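Local atomic coordinates of Non-ribosomal peptide synthetase (Streptomyces halstedii, PDB entry 3WV4), a protein that belongs to the non-ribosomal peptide synthetases and carries an AMP-binding domain of the ANL superfamily. Residues Y340-I348 against I390-Y401. Residues are numbered along the deposited sequence; the frame is centred on the assembly and turned at random.
Sequences YGQTECKRI and ITVTGPHVMAGY
Cys345 lies over one face of the His396 imidazole: its CB sits 4.2 Å from the ring centroid and 20° off the normal, a CH-pi contact, while SG approaches more obliquely. The His396 ring reaches this place with CG wedged between its own backbone N and carbonyl carbon (chi1 58°). The carbonyl of Arg347 meets the ring at its edge instead, O lying in plane 3.2 Å from His396 CD2. A water ties the same ring to the loop: it donates to Ile348 O at 2.7 Å and also pairs with His396 NE2.

Next to this, the Glu344 carbonyl accepts from the backbone N of Met398 (N to O 3.0 Å, angle at the hydrogen 160°), with the donor in the carbonyl plane, and Tyr412 OH bonds to the same oxygen. Met398 CB and CG press alongside it. The Glu344 side chain bends at chi2 and brings OE2 to the hydroxyl of Tyr401, modelled as a donor with OE2 to OH at a doubtfully short 2.4 Å. Carboxylate and ring stand almost perpendicular, with OE2 in the phenol plane at its edge.

Farther along, Val392 CG2 on strand 388-393 nestles among the Ile348 carbons, 4.1 Å from CG1, and Ile390 CG2 meets the edge of Tyr340, whose hydroxyl bonds to Asp427.

YGQTE, residues 340-344, corresponds to the A5 core motif (YGPTE in the consensus) of AMP-binding enzymes. Its glutamate is joined to segment 390-401 by its main-chain carbonyl and, if the short contact is real, by its carboxylate as well, while face, edge and water contacts probably limit how the buried His396 ring can turn.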
ATOM      1  N   TYR A 340      -8.003 -11.299   0.733  1.00 25.86           N
ATOM      2  CA  TYR A 340      -7.432 -11.638   2.031  1.00 26.06           C
ATOM      3  C   TYR A 340      -5.950 -11.523   1.916  1.00 25.31           C
ATOM      4  O   TYR A 340      -5.357 -11.838   0.863  1.00 25.90           O
ATOM      5  CB  TYR A 340      -7.861 -13.054   2.441  1.00 26.91           C
ATOM      6  CG  TYR A 340      -6.922 -13.730   3.376  1.00 27.87           C
ATOM      7  CD1 TYR A 340      -6.801 -13.288   4.739  1.00 29.48           C
ATOM      8  CD2 TYR A 340      -6.183 -14.845   2.979  1.00 27.63           C
ATOM      9  CE1 TYR A 340      -5.951 -13.948   5.614  1.00 29.82           C
ATOM     10  CE2 TYR A 340      -5.309 -15.484   3.851  1.00 29.49           C
ATOM     11  CZ  TYR A 340      -5.217 -15.048   5.180  1.00 30.73           C
ATOM     12  OH  TYR A 340      -4.323 -15.679   6.042  1.00 34.28           O
ATOM     13  N   GLY A 341      -5.329 -11.020   2.956  1.00 25.23           N
ATOM     14  CA  GLY A 341      -3.900 -10.905   2.976  1.00 26.53           C
ATOM     15  C   GLY A 341      -3.341 -10.592   4.340  1.00 27.81           C
ATOM     16  O   GLY A 341      -4.095 -10.373   5.278  1.00 29.92           O
ATOM     17  N   GLN A 342      -2.013 -10.535   4.423  1.00 29.79           N
ATOM     18  CA  GLN A 342      -1.276 -10.060   5.599  1.00 32.71           C
ATOM     19  C   GLN A 342      -0.201  -9.171   5.068  1.00 29.80           C
ATOM     20  O   GLN A 342       0.279  -9.399   3.959  1.00 34.20           O
ATOM     21  CB  GLN A 342      -0.531 -11.214   6.319  1.00 32.76           C
ATOM     22  CG  GLN A 342      -1.401 -12.113   7.182  1.00 37.79           C
ATOM     23  CD  GLN A 342      -0.604 -13.199   7.918  1.00 39.07           C
ATOM     24  OE1 GLN A 342       0.576 -13.457   7.656  1.00 45.94           O
ATOM     25  NE2 GLN A 342      -1.234 -13.787   8.878  1.00 40.74           N
ATOM     26  N   THR A 343       0.297  -8.291   5.930  1.00 28.32           N
ATOM     27  CA  THR A 343       1.422  -7.442   5.615  1.00 28.13           C
ATOM     28  C   THR A 343       2.696  -8.192   5.231  1.00 30.23           C
ATOM     29  O   THR A 343       3.406  -7.794   4.283  1.00 30.01           O
ATOM     30  CB  THR A 343       1.694  -6.507   6.802  1.00 28.72           C
ATOM     31  OG1 THR A 343       0.514  -5.766   7.098  1.00 27.09           O
ATOM     32  CG2 THR A 343       2.758  -5.537   6.425  1.00 28.05           C
ATOM     33  N   GLU A 344       2.881  -9.375   5.825  1.00 31.06           N
ATOM     34  CA  GLU A 344       4.050 -10.217   5.587  1.00 31.35           C
ATOM     35  C   GLU A 344       4.256 -10.643   4.133  1.00 29.58           C
ATOM     36  O   GLU A 344       5.406 -10.961   3.701  1.00 29.04           O
ATOM     37  CB  GLU A 344       3.971 -11.457   6.507  1.00 34.77           C
ATOM     38  CG  GLU A 344       4.314 -11.215   7.972  1.00 34.42           C
ATOM     39  CD  GLU A 344       3.192 -10.583   8.816  1.00 36.09           C
ATOM     40  OE1 GLU A 344       2.155 -10.084   8.311  1.00 34.38           O
ATOM     41  OE2 GLU A 344       3.392 -10.521  10.036  1.00 39.34           O
ATOM     42  N   CYS A 345       3.201 -10.578   3.327  1.00 29.44           N
ATOM     43  CA  CYS A 345       3.358 -10.782   1.868  1.00 27.75           C
ATOM     44  C   CYS A 345       2.442  -9.897   0.996  1.00 27.11           C
ATOM     45  O   CYS A 345       2.115 -10.217  -0.136  1.00 28.83           O
ATOM     46  CB  CYS A 345       3.089 -12.251   1.581  1.00 27.94           C
ATOM     47  SG  CYS A 345       1.422 -12.786   1.844  1.00 29.64           S
ATOM     48  N   LYS A 346       2.014  -8.782   1.554  1.00 27.64           N
ATOM     49  CA  LYS A 346       1.010  -7.868   1.010  1.00 25.78           C
ATOM     50  C   LYS A 346      -0.357  -8.453   0.903  1.00 25.32           C
ATOM     51  O   LYS A 346      -1.302  -7.890   1.483  1.00 25.37           O
ATOM     52  CB  LYS A 346       1.440  -7.256  -0.310  1.00 26.10           C
ATOM     53  CG  LYS A 346       0.420  -6.345  -0.933  1.00 26.08           C
ATOM     54  CD  LYS A 346      -0.312  -5.358  -0.029  1.00 27.62           C
ATOM     55  CE  LYS A 346      -1.357  -4.564  -0.845  1.00 26.53           C
ATOM     56  NZ  LYS A 346      -2.095  -3.470  -0.119  1.00 28.13           N
ATOM     57  N   ARG A 347      -0.517  -9.522   0.114  1.00 25.30           N
ATOM     58  CA  ARG A 347      -1.826 -10.079  -0.123  1.00 23.62           C
ATOM     59  C   ARG A 347      -1.741 -11.547  -0.474  1.00 23.55           C
ATOM     60  O   ARG A 347      -0.735 -12.021  -1.041  1.00 26.64           O
ATOM     61  CB  ARG A 347      -2.595  -9.246  -1.168  1.00 23.33           C
ATOM     62  CG  ARG A 347      -4.040  -9.595  -1.241  1.00 23.42           C
ATOM     63  CD  ARG A 347      -4.927  -8.544  -1.888  1.00 23.92           C
ATOM     64  NE  ARG A 347      -4.998  -7.354  -1.060  1.00 24.81           N
ATOM     65  CZ  ARG A 347      -4.972  -6.110  -1.531  1.00 28.52           C
ATOM     66  NH1 ARG A 347      -4.953  -5.889  -2.858  1.00 29.25           N
ATOM     67  NH2 ARG A 347      -5.069  -5.084  -0.700  1.00 28.35           N
ATOM     68  N   ILE A 348      -2.771 -12.271  -0.133  1.00 23.19           N
ATOM     69  CA  ILE A 348      -2.741 -13.721  -0.281  1.00 25.60           C
ATOM     70  C   ILE A 348      -3.668 -14.228  -1.352  1.00 24.93           C
ATOM     71  O   ILE A 348      -3.266 -15.098  -2.163  1.00 27.27           O
ATOM     72  CB  ILE A 348      -3.100 -14.409   1.047  1.00 25.51           C
ATOM     73  CG1 ILE A 348      -1.916 -14.104   1.953  1.00 27.29           C
ATOM     74  CG2 ILE A 348      -3.298 -15.907   0.848  1.00 26.17           C
ATOM     75  CD1 ILE A 348      -1.997 -14.411   3.427  1.00 27.90           C
ATOM     76  N   ILE A 390      -2.773 -22.009   6.933  1.00 36.57           N
ATOM     77  CA  ILE A 390      -2.608 -21.343   5.628  1.00 35.38           C
ATOM     78  C   ILE A 390      -1.162 -20.920   5.505  1.00 35.25           C
ATOM     79  O   ILE A 390      -0.656 -20.137   6.326  1.00 33.15           O
ATOM     80  CB  ILE A 390      -3.562 -20.143   5.499  1.00 35.23           C
ATOM     81  CG1 ILE A 390      -5.008 -20.658   5.442  1.00 33.33           C
ATOM     82  CG2 ILE A 390      -3.260 -19.319   4.251  1.00 36.51           C
ATOM     83  CD1 ILE A 390      -5.989 -19.597   5.858  1.00 35.61           C
ATOM     84  N   THR A 391      -0.504 -21.431   4.475  1.00 32.31           N
ATOM     85  CA  THR A 391       0.880 -21.036   4.244  1.00 34.46           C
ATOM     86  C   THR A 391       0.962 -20.549   2.811  1.00 33.42           C
ATOM     87  O   THR A 391       0.102 -20.879   2.008  1.00 31.43           O
ATOM     88  CB  THR A 391       1.942 -22.118   4.524  1.00 36.07           C
ATOM     89  OG1 THR A 391       1.989 -23.069   3.445  1.00 39.99           O
ATOM     90  CG2 THR A 391       1.655 -22.812   5.843  1.00 35.65           C
ATOM     91  N   VAL A 392       2.012 -19.773   2.526  1.00 34.45           N
ATOM     92  CA  VAL A 392       2.161 -19.047   1.289  1.00 35.25           C
ATOM     93  C   VAL A 392       3.597 -19.062   0.799  1.00 35.47           C
ATOM     94  O   VAL A 392       4.540 -18.857   1.571  1.00 39.04           O
ATOM     95  CB  VAL A 392       1.786 -17.589   1.526  1.00 36.50           C
ATOM     96  CG1 VAL A 392       2.039 -16.754   0.296  1.00 33.91           C
ATOM     97  CG2 VAL A 392       0.330 -17.502   1.968  1.00 37.35           C
ATOM     98  N   THR A 393       3.755 -19.219  -0.490  1.00 33.55           N
ATOM     99  CA  THR A 393       5.057 -19.174  -1.112  1.00 35.68           C
ATOM    100  C   THR A 393       5.024 -18.297  -2.380  1.00 33.30           C
ATOM    101  O   THR A 393       4.077 -18.332  -3.128  1.00 32.57           O
ATOM    102  CB  THR A 393       5.447 -20.640  -1.419  1.00 37.86           C
ATOM    103  OG1 THR A 393       5.698 -21.299  -0.171  1.00 41.24           O
ATOM    104  CG2 THR A 393       6.665 -20.702  -2.258  1.00 39.89           C
ATOM    105  N   GLY A 394       6.054 -17.510  -2.631  1.00 33.10           N
ATOM    106  CA  GLY A 394       6.116 -16.804  -3.881  1.00 32.46           C
ATOM    107  C   GLY A 394       6.844 -15.494  -3.826  1.00 32.02           C
ATOM    108  O   GLY A 394       7.393 -15.113  -2.784  1.00 31.56           O
ATOM    109  N   PRO A 395       6.866 -14.798  -4.954  1.00 30.71           N
ATOM    110  CA  PRO A 395       7.719 -13.634  -5.116  1.00 32.50           C
ATOM    111  C   PRO A 395       7.190 -12.384  -4.441  1.00 32.52           C
ATOM    112  O   PRO A 395       7.715 -11.318  -4.652  1.00 34.62           O
ATOM    113  CB  PRO A 395       7.781 -13.430  -6.647  1.00 32.75           C
ATOM    114  CG  PRO A 395       7.238 -14.697  -7.242  1.00 31.92           C
ATOM    115  CD  PRO A 395       6.259 -15.219  -6.227  1.00 31.44           C
ATOM    116  N   HIS A 396       6.142 -12.531  -3.651  1.00 32.63           N
ATOM    117  CA  HIS A 396       5.531 -11.451  -2.854  1.00 29.79           C
ATOM    118  C   HIS A 396       5.882 -11.620  -1.376  1.00 30.97           C
ATOM    119  O   HIS A 396       5.657 -10.700  -0.589  1.00 25.87           O
ATOM    120  CB  HIS A 396       4.017 -11.448  -3.008  1.00 27.79           C
ATOM    121  CG  HIS A 396       3.345 -12.727  -2.617  1.00 28.39           C
ATOM    122  ND1 HIS A 396       3.948 -13.977  -2.681  1.00 29.86           N
ATOM    123  CD2 HIS A 396       2.073 -12.957  -2.226  1.00 28.75           C
ATOM    124  CE1 HIS A 396       3.088 -14.902  -2.305  1.00 28.53           C
ATOM    125  NE2 HIS A 396       1.940 -14.312  -2.030  1.00 29.65           N
ATOM    126  N   VAL A 397       6.352 -12.825  -0.998  1.00 32.86           N
ATOM    127  CA  VAL A 397       6.710 -13.075   0.393  1.00 33.58           C
ATOM    128  C   VAL A 397       7.845 -12.135   0.722  1.00 33.96           C
ATOM    129  O   VAL A 397       8.876 -12.206   0.078  1.00 33.47           O
ATOM    130  CB  VAL A 397       7.193 -14.490   0.618  1.00 35.61           C
ATOM    131  CG1 VAL A 397       7.769 -14.575   2.058  1.00 35.47           C
ATOM    132  CG2 VAL A 397       6.040 -15.474   0.405  1.00 34.27           C
ATOM    133  N   MET A 398       7.648 -11.264   1.704  1.00 31.79           N
ATOM    134  CA  MET A 398       8.574 -10.176   1.986  1.00 33.65           C
ATOM    135  C   MET A 398       9.785 -10.722   2.722  1.00 34.60           C
ATOM    136  O   MET A 398       9.855 -11.908   2.976  1.00 38.37           O
ATOM    137  CB  MET A 398       7.861  -9.074   2.819  1.00 33.20           C
ATOM    138  CG  MET A 398       6.739  -8.371   2.044  1.00 32.05           C
ATOM    139  SD  MET A 398       7.362  -7.391   0.642  1.00 32.21           S
ATOM    140  CE  MET A 398       5.769  -7.277  -0.224  1.00 33.42           C
ATOM    141  N   ALA A 399      10.734  -9.863   3.038  1.00 33.58           N
ATOM    142  CA  ALA A 399      12.021 -10.283   3.536  1.00 37.56           C
ATOM    143  C   ALA A 399      12.097 -10.624   5.039  1.00 39.05           C
ATOM    144  O   ALA A 399      13.179 -10.836   5.479  1.00 49.70           O
ATOM    145  CB  ALA A 399      13.047  -9.210   3.246  1.00 37.92           C
ATOM    146  N   GLY A 400      11.009 -10.671   5.799  1.00 36.07           N
ATOM    147  CA  GLY A 400      11.083 -10.853   7.236  1.00 37.68           C
ATOM    148  C   GLY A 400      10.722  -9.546   7.945  1.00 41.47           C
ATOM    149  O   GLY A 400      10.231  -8.602   7.311  1.00 36.31           O
ATOM    150  N   TYR A 401      10.950  -9.516   9.264  1.00 40.96           N
ATOM    151  CA  TYR A 401      10.748  -8.347  10.072  1.00 39.96           C
ATOM    152  C   TYR A 401      12.062  -7.611  10.238  1.00 42.15           C
ATOM    153  O   TYR A 401      13.108  -8.235  10.312  1.00 48.41           O
ATOM    154  CB  TYR A 401      10.185  -8.734  11.438  1.00 42.21           C
ATOM    155  CG  TYR A 401       8.894  -9.518  11.335  1.00 40.88           C
ATOM    156  CD1 TYR A 401       7.737  -8.920  10.853  1.00 41.08           C
ATOM    157  CD2 TYR A 401       8.840 -10.854  11.684  1.00 40.73           C
ATOM    158  CE1 TYR A 401       6.548  -9.629  10.751  1.00 39.90           C
ATOM    159  CE2 TYR A 401       7.656 -11.581  11.591  1.00 40.85           C
ATOM    160  CZ  TYR A 401       6.506 -10.961  11.124  1.00 40.18           C
ATOM    161  OH  TYR A 401       5.320 -11.688  10.992  1.00 40.77           O
TER
HETATM  162  O   HOH W   1      -0.669 -15.977  -2.292  1.00 25.53           O